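PDB 6UUG: putative dehydrogenase from Pseudomonas fluorescens, which acts as the flavin-dependent methanesulfinate monooxygenase MsuC of a two-component system, serving bacterial sulfur assimilation. Local coordinates for residues Ala245-Leu250 / Glu334-Leu339; Glu315-Leu320 / Thr341-Ala346. One frame throughout, in Å; residues are numbered along the deposited sequence.

Contact 1 of 2, residues Ala245-Leu250 / Glu334-Leu339; sequences ACLRPL and EERGHL
With CG anti to the backbone N (chi1 -169°) and a bend at its second torsion (chi2 -91°), Arg336 swings its guanidinium across to Cys246, near the start of helix 247-277 of the C-terminal helical bundle of the acyl-CoA dehydrogenase fold. The grip is side-on, two nitrogens on one oxygen: Arg336 NH2 lies 2.9 Å from Cys246 O, bent to 153° at the hydrogen, and Arg336 NE 3.1 Å from the same oxygen. That oxygen sits almost in the guanidinium plane, whereas NE stands well above the carbonyl plane. Pro249 CG meets the same edge, 3.4 Å from Arg336 NH2, and Leu250 CD1 rests over one face, 3.5 Å from Arg336 NE. Arg336 NH2 also forms a salt bridge with the C-terminal carboxylate of Ser415, tying the chain end to this buried junction. A methionine in place of Arg336 would probably leave Cys246 O without these two donors and take one positive partner from the Ser415 carboxylate. One turn on, Leu339 fills the apolar side of the contact: its CD2 lies 4.0 Å from Leu250 CD1 and, where the two leucines cross at about a right angle, 3.6 Å from Leu247 CD2.

Contact 2 of 2, residues Glu315-Leu320 / Thr341-Ala346; sequences ERAAAL and TAIATA
Ala342 meets Leu320 and Arg316 where two neighbouring helices of the C-terminal helical bundle, 294-327 and 333-360, run antiparallel in the acyl-CoA dehydrogenase fold. The axes of the short segments approach to 8.7 Å at 156° between their directions, and small residues face each other at the crossing. Thr341, at the start of segment 341-346, uses its backbone oxygen within its own helix, and its side chain packs on Trp304 of the second subunit. The methyl of Ala342 comes next and points at helix 294-327. With CG anti to the carbonyl carbon (chi1 -68°), Leu320 sends its CD1 to Ala342 CB at 3.7 Å. The guanidinium of Arg316 approaches the same methyl obliquely, its NE 4.3 Å from Ala342 CB. A water joins the two helices here, donating to Ala342 O and accepting from Arg316 NH2, and it lies in the guanidinium plane. The stronger partner of Arg316 is Glu308 of the second subunit, in a salt bridge through NH2, so this arginine links the intrachain helix pair to the subunit interface. At Ile343 the backbones come nearest, its CA 5.4 Å from that of Ala317, and Ala317 CB packs against Ile343 CG1 at 3.9 Å. Ile343 also leans on Gln253 of helix 247-277, and Ala317 on Leu254, which brings a third helix to this side. After Ala344, whose side chain packs on Glu398 of helix 392-405, comes Thr345. It lies against Trp304 of the second subunit and turns its hydroxyl back along its own helix. Thr345 OG1 donates to Thr341 O at 2.8 Å, reaching that oxygen from the opposite face of the carbonyl plane to Thr345 N.

Overall arrangement
Contacts 1 and 2 lie about 11 Å apart, centre to centre, on the same side of the chain's centre, and share helix 333-360. Contact 1 joins the first turns of that helix to the beginning of helix 247-277; contact 2 joins its next turns to helix 294-327. Their segments alternate along the chain, 245-250, 315-320, 334-339, 341-346, and helix 333-360 packs against both long helices that precede it. The contacts touch directly: Leu339 CD1 reaches Leu320 CB at 3.6 Å, and Leu250 CB meets Ile343 CD1. Together they pack parts of three consecutive long helices of the C-terminal helical bundle against one another, held to the chain terminus at contact 1 and to a second subunit at contact 2.

Contact 1 of 2, residues Ala245-Leu250 / Glu334-Leu339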
loop_
_atom_site.group_PDB
_atom_site.type_symbol
_atom_site.label_atom_id
_atom_site.label_comp_id
_atom_site.label_asym_id
_atom_site.label_seq_id
_atom_site.Cartn_x
_atom_site.Cartn_y
_atom_site.Cartn_z
ATOM N N ALA A 245 -11.848 20.572 30.899
ATOM C CA ALA A 245 -12.332 21.440 29.830
ATOM C C ALA A 245 -11.714 21.059 28.489
ATOM O O ALA A 245 -12.369 21.142 27.441
ATOM C CB ALA A 245 -12.030 22.906 30.152
ATOM N N CYS A 246 -10.449 20.648 28.507
ATOM C CA CYS A 246 -9.741 20.254 27.293
ATOM C C CYS A 246 -10.217 18.919 26.744
ATOM O O CYS A 246 -9.679 18.461 25.726
ATOM C CB CYS A 246 -8.237 20.217 27.560
ATOM S SG CYS A 246 -7.507 21.905 27.688
ATOM N N LEU A 247 -11.213 18.280 27.364
ATOM C CA LEU A 247 -11.851 17.155 26.690
ATOM C C LEU A 247 -12.706 17.587 25.510
ATOM O O LEU A 247 -13.032 16.750 24.665
ATOM C CB LEU A 247 -12.726 16.354 27.650
ATOM C CG LEU A 247 -12.060 15.533 28.744
ATOM C CD1 LEU A 247 -13.165 14.905 29.602
ATOM C CD2 LEU A 247 -11.093 14.477 28.229
ATOM N N ARG A 248 -13.077 18.865 25.421
ATOM C CA ARG A 248 -13.990 19.283 24.357
ATOM C C ARG A 248 -13.463 18.957 22.964
ATOM O O ARG A 248 -14.208 18.358 22.171
ATOM C CB ARG A 248 -14.301 20.780 24.501
ATOM C CG ARG A 248 -15.523 21.248 23.707
ATOM C CD ARG A 248 -15.209 21.681 22.299
ATOM N NE ARG A 248 -16.435 22.114 21.644
ATOM C CZ ARG A 248 -16.574 22.335 20.341
ATOM N NH1 ARG A 248 -15.549 22.177 19.512
ATOM N NH2 ARG A 248 -17.753 22.716 19.869
ATOM N N PRO A 249 -12.231 19.310 22.589
ATOM C CA PRO A 249 -11.776 18.933 21.239
ATOM C C PRO A 249 -11.654 17.430 21.054
ATOM O O PRO A 249 -11.812 16.943 19.927
ATOM C CB PRO A 249 -10.413 19.635 21.116
ATOM C CG PRO A 249 -9.953 19.825 22.533
ATOM C CD PRO A 249 -11.209 20.095 23.309
ATOM N N LEU A 250 -11.385 16.685 22.126
ATOM C CA LEU A 250 -11.261 15.237 22.015
ATOM C C LEU A 250 -12.620 14.590 21.763
ATOM O O LEU A 250 -12.717 13.614 21.008
ATOM C CB LEU A 250 -10.592 14.675 23.273
ATOM C CG LEU A 250 -9.218 15.261 23.623
ATOM C CD1 LEU A 250 -8.590 14.509 24.788
ATOM C CD2 LEU A 250 -8.301 15.186 22.392
ATOM N N GLU A 334 -1.989 14.319 32.235
ATOM C CA GLU A 334 -1.428 13.084 31.703
ATOM C C GLU A 334 -2.521 12.176 31.154
ATOM O O GLU A 334 -2.394 11.636 30.046
ATOM C CB GLU A 334 -0.627 12.354 32.777
ATOM C CG GLU A 334 0.043 11.094 32.259
ATOM C CD GLU A 334 0.857 10.371 33.321
ATOM O OE1 GLU A 334 0.368 10.249 34.467
ATOM O OE2 GLU A 334 1.986 9.930 33.005
ATOM N N GLU A 335 -3.605 11.998 31.915
ATOM C CA GLU A 335 -4.690 11.137 31.447
ATOM C C GLU A 335 -5.358 11.725 30.210
ATOM O O GLU A 335 -5.712 10.985 29.276
ATOM C CB GLU A 335 -5.720 10.909 32.564
ATOM C CG GLU A 335 -6.821 9.947 32.135
ATOM C CD GLU A 335 -7.752 9.544 33.255
ATOM O OE1 GLU A 335 -7.381 9.714 34.437
ATOM O OE2 GLU A 335 -8.860 9.060 32.944
ATOM N N ARG A 336 -5.534 13.051 30.177
ATOM C CA ARG A 336 -6.057 13.702 28.974
ATOM C C ARG A 336 -5.166 13.408 27.769
ATOM O O ARG A 336 -5.661 13.108 26.678
ATOM C CB ARG A 336 -6.169 15.216 29.196
ATOM C CG ARG A 336 -6.940 15.963 28.113
ATOM C CD ARG A 336 -6.034 16.455 26.984
ATOM N NE ARG A 336 -6.819 17.256 26.055
ATOM C CZ ARG A 336 -6.442 17.599 24.834
ATOM N NH1 ARG A 336 -5.254 17.221 24.361
ATOM N NH2 ARG A 336 -7.268 18.319 24.085
ATOM N N GLY A 337 -3.848 13.517 27.944
ATOM C CA GLY A 337 -2.937 13.299 26.822
ATOM C C GLY A 337 -2.978 11.878 26.289
ATOM O O GLY A 337 -2.945 11.660 25.071
ATOM N N HIS A 338 -3.019 10.893 27.184
ATOM C CA HIS A 338 -3.119 9.502 26.743
ATOM C C HIS A 338 -4.427 9.253 26.006
ATOM O O HIS A 338 -4.458 8.503 25.023
ATOM C CB HIS A 338 -2.969 8.556 27.938
ATOM C CG HIS A 338 -1.556 8.441 28.419
ATOM N ND1 HIS A 338 -0.965 9.386 29.227
ATOM C CD2 HIS A 338 -0.599 7.520 28.160
ATOM C CE1 HIS A 338 0.287 9.041 29.468
ATOM N NE2 HIS A 338 0.533 7.910 28.834
ATOM N N LEU A 339 -5.523 9.863 26.466
ATOM C CA LEU A 339 -6.776 9.787 25.716
ATOM C C LEU A 339 -6.621 10.407 24.329
ATOM O O LEU A 339 -7.067 9.836 23.327
ATOM C CB LEU A 339 -7.905 10.488 26.482
ATOM C CG LEU A 339 -9.253 10.597 25.762
ATOM C CD1 LEU A 339 -9.824 9.225 25.396
ATOM C CD2 LEU A 339 -10.271 11.390 26.610
#

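Contact 2 of 2, residues Glu315-Leu320 / Thr341-Ala346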
loop_
_atom_site.group_PDB
_atom_site.type_symbol
_atom_site.label_atom_id
_atom_site.label_comp_id
_atom_site.label_asym_id
_atom_site.label_seq_id
_atom_site.Cartn_x
_atom_site.Cartn_y
_atom_site.Cartn_z
ATOM N N GLU A 315 -13.404 1.677 19.927
ATOM C CA GLU A 315 -14.084 1.328 21.170
ATOM C C GLU A 315 -13.168 1.512 22.366
ATOM O O GLU A 315 -13.641 1.866 23.459
ATOM C CB GLU A 315 -14.617 -0.101 21.073
ATOM C CG GLU A 315 -15.796 -0.162 20.125
ATOM C CD GLU A 315 -16.233 -1.568 19.751
ATOM O OE1 GLU A 315 -15.577 -2.552 20.178
ATOM O OE2 GLU A 315 -17.240 -1.680 19.012
ATOM N N ARG A 316 -11.860 1.295 22.184
ATOM C CA ARG A 316 -10.936 1.558 23.282
ATOM C C ARG A 316 -10.868 3.045 23.596
ATOM O O ARG A 316 -10.878 3.439 24.768
ATOM C CB ARG A 316 -9.532 1.040 22.986
ATOM C CG ARG A 316 -8.650 1.471 24.152
ATOM C CD ARG A 316 -7.237 1.325 23.967
ATOM N NE ARG A 316 -6.724 2.039 22.813
ATOM C CZ ARG A 316 -5.469 1.887 22.435
ATOM N NH1 ARG A 316 -4.687 1.072 23.144
ATOM N NH2 ARG A 316 -5.002 2.523 21.379
ATOM N N ALA A 317 -10.797 3.893 22.571
ATOM C CA ALA A 317 -10.826 5.331 22.828
ATOM C C ALA A 317 -12.113 5.756 23.522
ATOM O O ALA A 317 -12.096 6.637 24.398
ATOM C CB ALA A 317 -10.661 6.097 21.510
ATOM N N ALA A 318 -13.244 5.152 23.147
ATOM C CA ALA A 318 -14.505 5.528 23.775
ATOM C C ALA A 318 -14.511 5.150 25.250
ATOM O O ALA A 318 -14.979 5.927 26.082
ATOM C CB ALA A 318 -15.682 4.879 23.045
ATOM N N ALA A 319 -13.986 3.971 25.594
ATOM C CA ALA A 319 -13.907 3.587 27.007
ATOM C C ALA A 319 -13.011 4.540 27.791
ATOM O O ALA A 319 -13.336 4.928 28.924
ATOM C CB ALA A 319 -13.404 2.150 27.132
ATOM N N LEU A 320 -11.867 4.917 27.217
ATOM C CA LEU A 320 -10.983 5.861 27.890
ATOM C C LEU A 320 -11.653 7.216 28.065
ATOM O O LEU A 320 -11.412 7.892 29.071
ATOM C CB LEU A 320 -9.666 6.021 27.121
ATOM C CG LEU A 320 -8.720 4.818 27.083
ATOM C CD1 LEU A 320 -7.568 5.093 26.129
ATOM C CD2 LEU A 320 -8.180 4.551 28.479
ATOM N N THR A 341 -4.002 10.726 22.465
ATOM C CA THR A 341 -3.231 9.831 21.603
ATOM C C THR A 341 -4.077 8.651 21.137
ATOM O O THR A 341 -4.036 8.274 19.958
ATOM C CB THR A 341 -1.986 9.343 22.344
ATOM O OG1 THR A 341 -1.158 10.470 22.654
ATOM C CG2 THR A 341 -1.188 8.361 21.492
ATOM N N ALA A 342 -4.869 8.070 22.041
ATOM C CA ALA A 342 -5.704 6.930 21.664
ATOM C C ALA A 342 -6.751 7.319 20.624
ATOM O O ALA A 342 -7.066 6.529 19.723
ATOM C CB ALA A 342 -6.391 6.348 22.907
ATOM N N ILE A 343 -7.337 8.511 20.757
ATOM C CA ILE A 343 -8.339 8.970 19.792
ATOM C C ILE A 343 -7.689 9.230 18.437
ATOM O O ILE A 343 -8.227 8.863 17.381
ATOM C CB ILE A 343 -9.050 10.237 20.309
ATOM C CG1 ILE A 343 -9.951 9.906 21.505
ATOM C CG2 ILE A 343 -9.872 10.874 19.180
ATOM C CD1 ILE A 343 -10.363 11.173 22.331
ATOM N N ALA A 344 -6.543 9.910 18.440
ATOM C CA ALA A 344 -5.881 10.197 17.166
ATOM C C ALA A 344 -5.469 8.919 16.463
ATOM O O ALA A 344 -5.559 8.827 15.235
ATOM C CB ALA A 344 -4.657 11.090 17.383
ATOM N N THR A 345 -5.033 7.914 17.231
ATOM C CA THR A 345 -4.675 6.619 16.656
ATOM C C THR A 345 -5.883 5.985 15.980
ATOM O O THR A 345 -5.797 5.501 14.842
ATOM C CB THR A 345 -4.133 5.710 17.768
ATOM O OG1 THR A 345 -2.923 6.268 18.300
ATOM C CG2 THR A 345 -3.844 4.319 17.248
ATOM N N ALA A 346 -7.028 5.986 16.672
ATOM C CA ALA A 346 -8.264 5.454 16.094
ATOM C C ALA A 346 -8.706 6.248 14.870
ATOM O O ALA A 346 -9.176 5.667 13.880
ATOM C CB ALA A 346 -9.378 5.442 17.151
HETATM O O HOH W 1 -7.487 3.852 20.464
#